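PDB 1K0D: transcriptional regulator URE2 from Saccharomyces cerevisiae, which represses nitrogen-utilisation genes by holding GATA transcription activators in the cytoplasm and, as a glutathione-binding GST-superfamily homodimer, has glutathione peroxidase activity. Local coordinates for residues F11-H25 with R70-L82. Numbering follows the deposited sequence.
Sequences FFQEQPLEGYTLFSH and RVPALIDHGMDNL. With GSH (glutathione), chain F.
Thr21 and Ile75 form a hydrogen-bonded antiparallel pair in the thioredoxin-like N-terminal domain of the GST fold, where strand 20-24 runs beside strand 73-76. Thr21 N reaches Ile75 O at 3.2 Å, and the return bond, from Ile75 N to Thr21 O, is nearly straight at 164°. Phe23 N continues the ladder to Ala73 O at 2.9 Å. On the face bearing Thr21 and Phe23, Ile75 CD1 lies at the edge of the Phe23 ring, 3.6 Å from Phe23 CE1, while Phe12 CE2 reaches the same methyl. On the other face Leu74 CD2 packs against Tyr20 CD2, and Asp76 OD2 sits at the edge of the tyrosine ring; Lys97 NZ of helix 87-102 forms a salt bridge with Asp76 OD2 and a hydrogen bond with Tyr20 OH.

Just before strand 73-76, Val71, a glutathione-binding residue like Arg70, precedes the cis-proline of the thioredoxin-like fold, Pro72, and pairs with glutathione through its backbone, taking GSH N2 on its O and giving its N to GSH O2. Its CG1 meanwhile packs on Ser24 CA.

Beyond Ile75, His77 CG stands anti to its carbonyl carbon (chi1 -58°), which carries the ring toward Pro16 and Thr21. Pro16 CD makes a CH-pi contact on one ring face, 3.9 Å from the centroid. His77 NE2 and Thr21 OG1 approach to a doubtful 2.4 Å. His77 ND1 donates to Asn81 OD1 at 2.8 Å, in the ring plane and almost straight at 176°.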
ATOM      1  N   PHE B  11     -11.142 -10.352 -25.340  1.00 62.99           N
ATOM      2  CA  PHE B  11     -10.711 -11.158 -24.201  1.00 62.28           C
ATOM      3  C   PHE B  11     -11.837 -11.361 -23.201  1.00 62.26           C
ATOM      4  O   PHE B  11     -12.042 -12.470 -22.707  1.00 61.85           O
ATOM      5  CB  PHE B  11      -9.526 -10.508 -23.482  1.00 62.28           C
ATOM      6  CG  PHE B  11      -9.128 -11.217 -22.211  1.00 61.80           C
ATOM      7  CD1 PHE B  11      -8.564 -12.490 -22.257  1.00 61.33           C
ATOM      8  CD2 PHE B  11      -9.353 -10.629 -20.971  1.00 60.96           C
ATOM      9  CE1 PHE B  11      -8.230 -13.167 -21.084  1.00 61.16           C
ATOM     10  CE2 PHE B  11      -9.022 -11.297 -19.793  1.00 62.01           C
ATOM     11  CZ  PHE B  11      -8.461 -12.570 -19.850  1.00 61.35           C
ATOM     12  N   PHE B  12     -12.563 -10.290 -22.896  1.00 62.50           N
ATOM     13  CA  PHE B  12     -13.659 -10.387 -21.946  1.00 63.52           C
ATOM     14  C   PHE B  12     -14.906 -11.012 -22.556  1.00 65.14           C
ATOM     15  O   PHE B  12     -15.935 -11.131 -21.890  1.00 65.83           O
ATOM     16  CB  PHE B  12     -13.989  -9.012 -21.358  1.00 62.78           C
ATOM     17  CG  PHE B  12     -12.925  -8.477 -20.442  1.00 61.48           C
ATOM     18  CD1 PHE B  12     -11.868  -7.724 -20.943  1.00 60.68           C
ATOM     19  CD2 PHE B  12     -12.960  -8.759 -19.080  1.00 60.44           C
ATOM     20  CE1 PHE B  12     -10.861  -7.261 -20.099  1.00 60.60           C
ATOM     21  CE2 PHE B  12     -11.957  -8.303 -18.231  1.00 59.76           C
ATOM     22  CZ  PHE B  12     -10.906  -7.552 -18.742  1.00 59.98           C
ATOM     23  N   GLN B  13     -14.815 -11.405 -23.823  1.00 66.22           N
ATOM     24  CA  GLN B  13     -15.939 -12.052 -24.494  1.00 67.42           C
ATOM     25  C   GLN B  13     -16.014 -13.474 -23.941  1.00 67.20           C
ATOM     26  O   GLN B  13     -17.062 -13.926 -23.478  1.00 67.73           O
ATOM     27  CB  GLN B  13     -15.708 -12.112 -26.008  1.00 69.09           C
ATOM     28  CG  GLN B  13     -15.758 -10.771 -26.731  1.00 71.41           C
ATOM     29  CD  GLN B  13     -17.163 -10.199 -26.819  1.00 72.71           C
ATOM     30  OE1 GLN B  13     -17.744  -9.785 -25.814  1.00 73.75           O
ATOM     31  NE2 GLN B  13     -17.718 -10.176 -28.026  1.00 72.46           N
ATOM     32  N   GLU B  14     -14.880 -14.165 -23.991  1.00 66.76           N
ATOM     33  CA  GLU B  14     -14.772 -15.532 -23.499  1.00 66.06           C
ATOM     34  C   GLU B  14     -13.487 -15.686 -22.684  1.00 64.70           C
ATOM     35  O   GLU B  14     -12.407 -15.921 -23.232  1.00 64.61           O
ATOM     36  CB  GLU B  14     -14.785 -16.514 -24.677  1.00 67.35           C
ATOM     37  CG  GLU B  14     -13.822 -16.156 -25.805  1.00 69.71           C
ATOM     38  CD  GLU B  14     -13.912 -17.114 -26.981  1.00 70.80           C
ATOM     39  OE1 GLU B  14     -13.641 -18.319 -26.791  1.00 71.08           O
ATOM     40  OE2 GLU B  14     -14.253 -16.661 -28.097  1.00 71.33           O
ATOM     41  N   GLN B  15     -13.617 -15.542 -21.369  1.00 62.04           N
ATOM     42  CA  GLN B  15     -12.483 -15.649 -20.461  1.00 59.71           C
ATOM     43  C   GLN B  15     -12.128 -17.086 -20.108  1.00 58.52           C
ATOM     44  O   GLN B  15     -12.979 -17.975 -20.144  1.00 58.85           O
ATOM     45  CB  GLN B  15     -12.771 -14.881 -19.168  1.00 58.59           C
ATOM     46  CG  GLN B  15     -12.277 -13.442 -19.155  1.00 57.08           C
ATOM     47  CD  GLN B  15     -12.521 -12.760 -17.820  1.00 55.57           C
ATOM     48  OE1 GLN B  15     -13.637 -12.344 -17.518  1.00 54.96           O
ATOM     49  NE2 GLN B  15     -11.476 -12.660 -17.008  1.00 55.41           N
ATOM     50  N   PRO B  16     -10.854 -17.334 -19.765  1.00 57.25           N
ATOM     51  CA  PRO B  16     -10.419 -18.684 -19.400  1.00 56.03           C
ATOM     52  C   PRO B  16     -11.252 -19.169 -18.219  1.00 54.84           C
ATOM     53  O   PRO B  16     -11.929 -18.373 -17.569  1.00 54.99           O
ATOM     54  CB  PRO B  16      -8.955 -18.483 -19.030  1.00 55.82           C
ATOM     55  CG  PRO B  16      -8.539 -17.368 -19.941  1.00 56.74           C
ATOM     56  CD  PRO B  16      -9.704 -16.413 -19.839  1.00 56.69           C
ATOM     57  N   LEU B  17     -11.203 -20.467 -17.941  1.00 53.13           N
ATOM     58  CA  LEU B  17     -11.971 -21.028 -16.835  1.00 51.35           C
ATOM     59  C   LEU B  17     -11.120 -21.198 -15.580  1.00 49.35           C
ATOM     60  O   LEU B  17     -11.647 -21.253 -14.468  1.00 48.71           O
ATOM     61  CB  LEU B  17     -12.578 -22.376 -17.240  1.00 51.36           C
ATOM     62  CG  LEU B  17     -13.537 -22.353 -18.436  1.00 53.12           C
ATOM     63  CD1 LEU B  17     -14.029 -23.768 -18.726  1.00 52.20           C
ATOM     64  CD2 LEU B  17     -14.708 -21.418 -18.144  1.00 53.72           C
ATOM     65  N   GLU B  18      -9.808 -21.286 -15.760  1.00 46.84           N
ATOM     66  CA  GLU B  18      -8.899 -21.439 -14.631  1.00 44.52           C
ATOM     67  C   GLU B  18      -7.648 -20.614 -14.873  1.00 41.74           C
ATOM     68  O   GLU B  18      -7.541 -19.921 -15.880  1.00 41.85           O
ATOM     69  CB  GLU B  18      -8.513 -22.908 -14.445  1.00 46.75           C
ATOM     70  CG  GLU B  18      -7.555 -23.439 -15.501  1.00 51.55           C
ATOM     71  CD  GLU B  18      -7.070 -24.843 -15.184  1.00 54.85           C
ATOM     72  OE1 GLU B  18      -6.228 -25.374 -15.942  1.00 56.76           O
ATOM     73  OE2 GLU B  18      -7.532 -25.416 -14.174  1.00 57.36           O
ATOM     74  N   GLY B  19      -6.699 -20.691 -13.948  1.00 38.71           N
ATOM     75  CA  GLY B  19      -5.471 -19.934 -14.107  1.00 37.75           C
ATOM     76  C   GLY B  19      -5.631 -18.455 -13.803  1.00 35.53           C
ATOM     77  O   GLY B  19      -6.636 -18.030 -13.227  1.00 34.29           O
ATOM     78  N   TYR B  20      -4.636 -17.666 -14.196  1.00 33.46           N
ATOM     79  CA  TYR B  20      -4.663 -16.231 -13.949  1.00 32.04           C
ATOM     80  C   TYR B  20      -4.258 -15.427 -15.170  1.00 30.77           C
ATOM     81  O   TYR B  20      -3.436 -15.861 -15.965  1.00 29.96           O
ATOM     82  CB  TYR B  20      -3.715 -15.873 -12.797  1.00 31.60           C
ATOM     83  CG  TYR B  20      -3.955 -16.674 -11.546  1.00 34.19           C
ATOM     84  CD1 TYR B  20      -3.551 -18.007 -11.467  1.00 34.90           C
ATOM     85  CD2 TYR B  20      -4.633 -16.121 -10.455  1.00 32.97           C
ATOM     86  CE1 TYR B  20      -3.818 -18.773 -10.340  1.00 35.96           C
ATOM     87  CE2 TYR B  20      -4.904 -16.881  -9.319  1.00 34.72           C
ATOM     88  CZ  TYR B  20      -4.496 -18.207  -9.271  1.00 35.82           C
ATOM     89  OH  TYR B  20      -4.781 -18.982  -8.172  1.00 37.46           O
ATOM     90  N   THR B  21      -4.850 -14.247 -15.308  1.00 30.55           N
ATOM     91  CA  THR B  21      -4.525 -13.354 -16.405  1.00 30.75           C
ATOM     92  C   THR B  21      -3.982 -12.102 -15.736  1.00 29.97           C
ATOM     93  O   THR B  21      -4.628 -11.522 -14.858  1.00 31.22           O
ATOM     94  CB  THR B  21      -5.771 -12.979 -17.242  1.00 33.14           C
ATOM     95  OG1 THR B  21      -6.354 -14.165 -17.799  1.00 33.18           O
ATOM     96  CG2 THR B  21      -5.387 -12.030 -18.370  1.00 31.70           C
ATOM     97  N   LEU B  22      -2.790 -11.693 -16.132  1.00 27.81           N
ATOM     98  CA  LEU B  22      -2.183 -10.510 -15.549  1.00 26.81           C
ATOM     99  C   LEU B  22      -2.137  -9.355 -16.533  1.00 27.47           C
ATOM    100  O   LEU B  22      -1.626  -9.500 -17.643  1.00 27.43           O
ATOM    101  CB  LEU B  22      -0.764 -10.826 -15.075  1.00 23.67           C
ATOM    102  CG  LEU B  22       0.109  -9.634 -14.664  1.00 25.42           C
ATOM    103  CD1 LEU B  22      -0.480  -8.970 -13.419  1.00 25.62           C
ATOM    104  CD2 LEU B  22       1.541 -10.113 -14.393  1.00 22.95           C
ATOM    105  N   PHE B  23      -2.692  -8.217 -16.134  1.00 26.94           N
ATOM    106  CA  PHE B  23      -2.649  -7.030 -16.974  1.00 27.75           C
ATOM    107  C   PHE B  23      -1.476  -6.211 -16.488  1.00 28.76           C
ATOM    108  O   PHE B  23      -1.358  -5.943 -15.299  1.00 28.42           O
ATOM    109  CB  PHE B  23      -3.933  -6.222 -16.856  1.00 28.04           C
ATOM    110  CG  PHE B  23      -5.105  -6.878 -17.501  1.00 27.73           C
ATOM    111  CD1 PHE B  23      -5.918  -7.740 -16.779  1.00 27.67           C
ATOM    112  CD2 PHE B  23      -5.388  -6.648 -18.842  1.00 25.45           C
ATOM    113  CE1 PHE B  23      -7.005  -8.365 -17.385  1.00 29.26           C
ATOM    114  CE2 PHE B  23      -6.466  -7.266 -19.455  1.00 28.66           C
ATOM    115  CZ  PHE B  23      -7.280  -8.127 -18.724  1.00 28.22           C
ATOM    116  N   SER B  24      -0.605  -5.820 -17.410  1.00 31.60           N
ATOM    117  CA  SER B  24       0.582  -5.058 -17.053  1.00 31.70           C
ATOM    118  C   SER B  24       1.050  -4.199 -18.225  1.00 33.77           C
ATOM    119  O   SER B  24       0.285  -3.909 -19.147  1.00 32.35           O
ATOM    120  CB  SER B  24       1.693  -6.036 -16.652  1.00 30.69           C
ATOM    121  OG  SER B  24       2.876  -5.354 -16.275  1.00 31.67           O
ATOM    122  N   HIS B  25       2.311  -3.787 -18.167  1.00 35.28           N
ATOM    123  CA  HIS B  25       2.928  -2.991 -19.220  1.00 39.10           C
ATOM    124  C   HIS B  25       4.384  -3.436 -19.288  1.00 40.19           C
ATOM    125  O   HIS B  25       5.004  -3.690 -18.259  1.00 39.86           O
ATOM    126  CB  HIS B  25       2.834  -1.500 -18.900  1.00 42.83           C
ATOM    127  CG  HIS B  25       3.286  -0.617 -20.019  1.00 46.00           C
ATOM    128  ND1 HIS B  25       4.615  -0.451 -20.346  1.00 47.72           N
ATOM    129  CD2 HIS B  25       2.583   0.132 -20.902  1.00 46.91           C
ATOM    130  CE1 HIS B  25       4.711   0.364 -21.383  1.00 48.15           C
ATOM    131  NE2 HIS B  25       3.493   0.732 -21.740  1.00 47.56           N
ATOM    132  N   ARG B  70      -5.203   1.473 -13.817  1.00 33.42           N
ATOM    133  CA  ARG B  70      -3.747   1.365 -13.810  1.00 33.14           C
ATOM    134  C   ARG B  70      -3.356  -0.109 -13.764  1.00 31.30           C
ATOM    135  O   ARG B  70      -4.202  -0.982 -13.561  1.00 28.69           O
ATOM    136  CB  ARG B  70      -3.159   2.086 -12.586  1.00 35.60           C
ATOM    137  CG  ARG B  70      -3.337   3.605 -12.583  1.00 40.59           C
ATOM    138  CD  ARG B  70      -2.499   4.262 -13.680  1.00 46.40           C
ATOM    139  NE  ARG B  70      -2.592   5.725 -13.679  1.00 49.46           N
ATOM    140  CZ  ARG B  70      -3.652   6.416 -14.097  1.00 51.93           C
ATOM    141  NH1 ARG B  70      -4.727   5.786 -14.564  1.00 50.80           N
ATOM    142  NH2 ARG B  70      -3.640   7.743 -14.041  1.00 51.78           N
ATOM    143  N   VAL B  71      -2.074  -0.382 -13.970  1.00 29.71           N
ATOM    144  CA  VAL B  71      -1.576  -1.749 -13.919  1.00 31.20           C
ATOM    145  C   VAL B  71      -0.651  -1.852 -12.711  1.00 30.99           C
ATOM    146  O   VAL B  71      -0.053  -0.861 -12.291  1.00 32.71           O
ATOM    147  CB  VAL B  71      -0.802  -2.135 -15.202  1.00 30.86           C
ATOM    148  CG1 VAL B  71      -1.777  -2.358 -16.353  1.00 29.47           C
ATOM    149  CG2 VAL B  71       0.194  -1.051 -15.554  1.00 31.51           C
ATOM    150  N   PRO B  72      -0.512  -3.055 -12.144  1.00 28.45           N
ATOM    151  CA  PRO B  72      -1.166  -4.287 -12.585  1.00 26.88           C
ATOM    152  C   PRO B  72      -2.559  -4.532 -12.014  1.00 25.16           C
ATOM    153  O   PRO B  72      -2.987  -3.897 -11.051  1.00 25.12           O
ATOM    154  CB  PRO B  72      -0.197  -5.353 -12.113  1.00 27.05           C
ATOM    155  CG  PRO B  72       0.176  -4.810 -10.745  1.00 24.48           C
ATOM    156  CD  PRO B  72       0.417  -3.330 -11.029  1.00 27.17           C
ATOM    157  N   ALA B  73      -3.250  -5.475 -12.634  1.00 24.45           N
ATOM    158  CA  ALA B  73      -4.569  -5.912 -12.204  1.00 24.52           C
ATOM    159  C   ALA B  73      -4.504  -7.399 -12.512  1.00 26.70           C
ATOM    160  O   ALA B  73      -3.911  -7.803 -13.520  1.00 26.98           O
ATOM    161  CB  ALA B  73      -5.666  -5.239 -13.019  1.00 23.51           C
ATOM    162  N   LEU B  74      -5.082  -8.213 -11.644  1.00 25.25           N
ATOM    163  CA  LEU B  74      -5.049  -9.651 -11.843  1.00 26.59           C
ATOM    164  C   LEU B  74      -6.443 -10.246 -11.833  1.00 26.99           C
ATOM    165  O   LEU B  74      -7.297  -9.840 -11.050  1.00 27.78           O
ATOM    166  CB  LEU B  74      -4.233 -10.322 -10.740  1.00 24.25           C
ATOM    167  CG  LEU B  74      -4.093 -11.831 -10.903  1.00 25.78           C
ATOM    168  CD1 LEU B  74      -3.080 -12.099 -12.018  1.00 26.77           C
ATOM    169  CD2 LEU B  74      -3.636 -12.473  -9.597  1.00 27.72           C
ATOM    170  N   ILE B  75      -6.678 -11.210 -12.708  1.00 24.38           N
ATOM    171  CA  ILE B  75      -7.966 -11.859 -12.724  1.00 26.83           C
ATOM    172  C   ILE B  75      -7.755 -13.301 -12.280  1.00 27.18           C
ATOM    173  O   ILE B  75      -6.996 -14.049 -12.895  1.00 26.84           O
ATOM    174  CB  ILE B  75      -8.620 -11.816 -14.122  1.00 26.81           C
ATOM    175  CG1 ILE B  75      -8.846 -10.361 -14.546  1.00 29.59           C
ATOM    176  CG2 ILE B  75      -9.954 -12.539 -14.086  1.00 27.74           C
ATOM    177  CD1 ILE B  75      -9.660 -10.202 -15.830  1.00 30.77           C
ATOM    178  N   ASP B  76      -8.407 -13.666 -11.182  1.00 26.21           N
ATOM    179  CA  ASP B  76      -8.314 -15.011 -10.641  1.00 29.87           C
ATOM    180  C   ASP B  76      -9.509 -15.773 -11.225  1.00 31.02           C
ATOM    181  O   ASP B  76     -10.569 -15.837 -10.610  1.00 31.18           O
ATOM    182  CB  ASP B  76      -8.408 -14.951  -9.114  1.00 30.66           C
ATOM    183  CG  ASP B  76      -8.167 -16.299  -8.458  1.00 34.21           C
ATOM    184  OD1 ASP B  76      -8.597 -17.320  -9.037  1.00 33.55           O
ATOM    185  OD2 ASP B  76      -7.565 -16.335  -7.358  1.00 32.26           O
ATOM    186  N   HIS B  77      -9.332 -16.332 -12.421  1.00 30.98           N
ATOM    187  CA  HIS B  77     -10.404 -17.055 -13.109  1.00 32.20           C
ATOM    188  C   HIS B  77     -11.066 -18.131 -12.272  1.00 32.94           C
ATOM    189  O   HIS B  77     -12.290 -18.258 -12.286  1.00 34.42           O
ATOM    190  CB  HIS B  77      -9.877 -17.665 -14.409  1.00 30.90           C
ATOM    191  CG  HIS B  77      -9.311 -16.650 -15.347  1.00 30.42           C
ATOM    192  ND1 HIS B  77     -10.058 -15.602 -15.841  1.00 29.14           N
ATOM    193  CD2 HIS B  77      -8.058 -16.483 -15.832  1.00 28.82           C
ATOM    194  CE1 HIS B  77      -9.288 -14.831 -16.588  1.00 29.58           C
ATOM    195  NE2 HIS B  77      -8.070 -15.343 -16.598  1.00 29.85           N
ATOM    196  N   GLY B  78     -10.260 -18.901 -11.548  1.00 33.24           N
ATOM    197  CA  GLY B  78     -10.800 -19.954 -10.706  1.00 33.61           C
ATOM    198  C   GLY B  78     -11.791 -19.443  -9.677  1.00 36.30           C
ATOM    199  O   GLY B  78     -12.672 -20.182  -9.229  1.00 37.17           O
ATOM    200  N   MET B  79     -11.656 -18.180  -9.287  1.00 36.11           N
ATOM    201  CA  MET B  79     -12.567 -17.602  -8.307  1.00 36.64           C
ATOM    202  C   MET B  79     -13.607 -16.713  -8.980  1.00 36.17           C
ATOM    203  O   MET B  79     -13.771 -15.547  -8.631  1.00 36.91           O
ATOM    204  CB  MET B  79     -11.785 -16.819  -7.246  1.00 36.75           C
ATOM    205  CG  MET B  79     -10.923 -17.704  -6.345  1.00 37.60           C
ATOM    206  SD  MET B  79     -10.064 -16.790  -5.032  1.00 41.38           S
ATOM    207  CE  MET B  79     -11.318 -16.797  -3.740  1.00 38.51           C
ATOM    208  N   ASP B  80     -14.305 -17.290  -9.953  1.00 37.10           N
ATOM    209  CA  ASP B  80     -15.352 -16.599 -10.697  1.00 37.71           C
ATOM    210  C   ASP B  80     -14.868 -15.285 -11.295  1.00 36.99           C
ATOM    211  O   ASP B  80     -15.558 -14.268 -11.246  1.00 36.06           O
ATOM    212  CB  ASP B  80     -16.560 -16.342  -9.793  1.00 41.38           C
ATOM    213  CG  ASP B  80     -17.790 -15.917 -10.577  1.00 45.59           C
ATOM    214  OD1 ASP B  80     -18.828 -15.617  -9.946  1.00 48.12           O
ATOM    215  OD2 ASP B  80     -17.719 -15.892 -11.827  1.00 47.35           O
ATOM    216  N   ASN B  81     -13.676 -15.319 -11.874  1.00 36.71           N
ATOM    217  CA  ASN B  81     -13.090 -14.139 -12.486  1.00 37.03           C
ATOM    218  C   ASN B  81     -12.992 -12.978 -11.510  1.00 34.48           C
ATOM    219  O   ASN B  81     -13.311 -11.843 -11.852  1.00 35.04           O
ATOM    220  CB  ASN B  81     -13.896 -13.720 -13.715  1.00 38.91           C
ATOM    221  CG  ASN B  81     -13.818 -14.739 -14.834  1.00 41.10           C
ATOM    222  OD1 ASN B  81     -12.733 -15.146 -15.238  1.00 42.09           O
ATOM    223  ND2 ASN B  81     -14.972 -15.149 -15.346  1.00 41.28           N
ATOM    224  N   LEU B  82     -12.557 -13.276 -10.290  1.00 33.64           N
ATOM    225  CA  LEU B  82     -12.384 -12.247  -9.269  1.00 31.10           C
ATOM    226  C   LEU B  82     -11.249 -11.353  -9.731  1.00 31.15           C
ATOM    227  O   LEU B  82     -10.207 -11.837 -10.174  1.00 29.50           O
ATOM    228  CB  LEU B  82     -11.996 -12.865  -7.923  1.00 30.31           C
ATOM    229  CG  LEU B  82     -11.557 -11.866  -6.843  1.00 28.44           C
ATOM    230  CD1 LEU B  82     -12.765 -11.051  -6.385  1.00 26.43           C
ATOM    231  CD2 LEU B  82     -10.943 -12.609  -5.669  1.00 26.78           C
TER
HETATM  232  N1  GSH F 356       0.180   1.604  -6.190  1.00 31.99           N
HETATM  233  CA1 GSH F 356      -0.021   0.868  -7.446  1.00 36.30           C
HETATM  234  C1  GSH F 356       0.390  -0.634  -7.354  1.00 33.93           C
HETATM  235  O11 GSH F 356       1.295  -0.961  -6.568  1.00 33.78           O
HETATM  236  O12 GSH F 356      -0.255  -1.472  -8.129  1.00 29.81           O
HETATM  237  CB1 GSH F 356       0.761   1.586  -8.585  1.00 38.96           C
HETATM  238  CG1 GSH F 356       0.016   1.488  -9.949  1.00 44.31           C
HETATM  239  CD1 GSH F 356       0.833   2.237 -11.047  1.00 46.63           C
HETATM  240  OE1 GSH F 356       1.187   3.417 -10.882  1.00 47.90           O
HETATM  241  N2  GSH F 356       1.095   1.511 -12.154  1.00 50.34           N
HETATM  242  CA2 GSH F 356       1.849   2.089 -13.290  1.00 53.29           C
HETATM  243  C2  GSH F 356       0.862   2.497 -14.413  1.00 54.59           C
HETATM  244  O2  GSH F 356      -0.225   1.924 -14.571  1.00 52.29           O
HETATM  245  CB2 GSH F 356       2.831   1.042 -13.862  1.00 53.53           C
HETATM  246  SG2 GSH F 356       4.241   0.687 -12.750  1.00 57.52           S
HETATM  247  N3  GSH F 356       1.258   3.526 -15.222  1.00 57.75           N
HETATM  248  CA3 GSH F 356       0.450   4.052 -16.350  1.00 61.06           C
HETATM  249  C3  GSH F 356      -0.168   5.408 -15.986  1.00 63.78           C
HETATM  250  O31 GSH F 356      -0.864   5.948 -16.862  1.00 65.46           O
HETATM  251  O32 GSH F 356       0.054   5.899 -14.847  1.00 65.65           O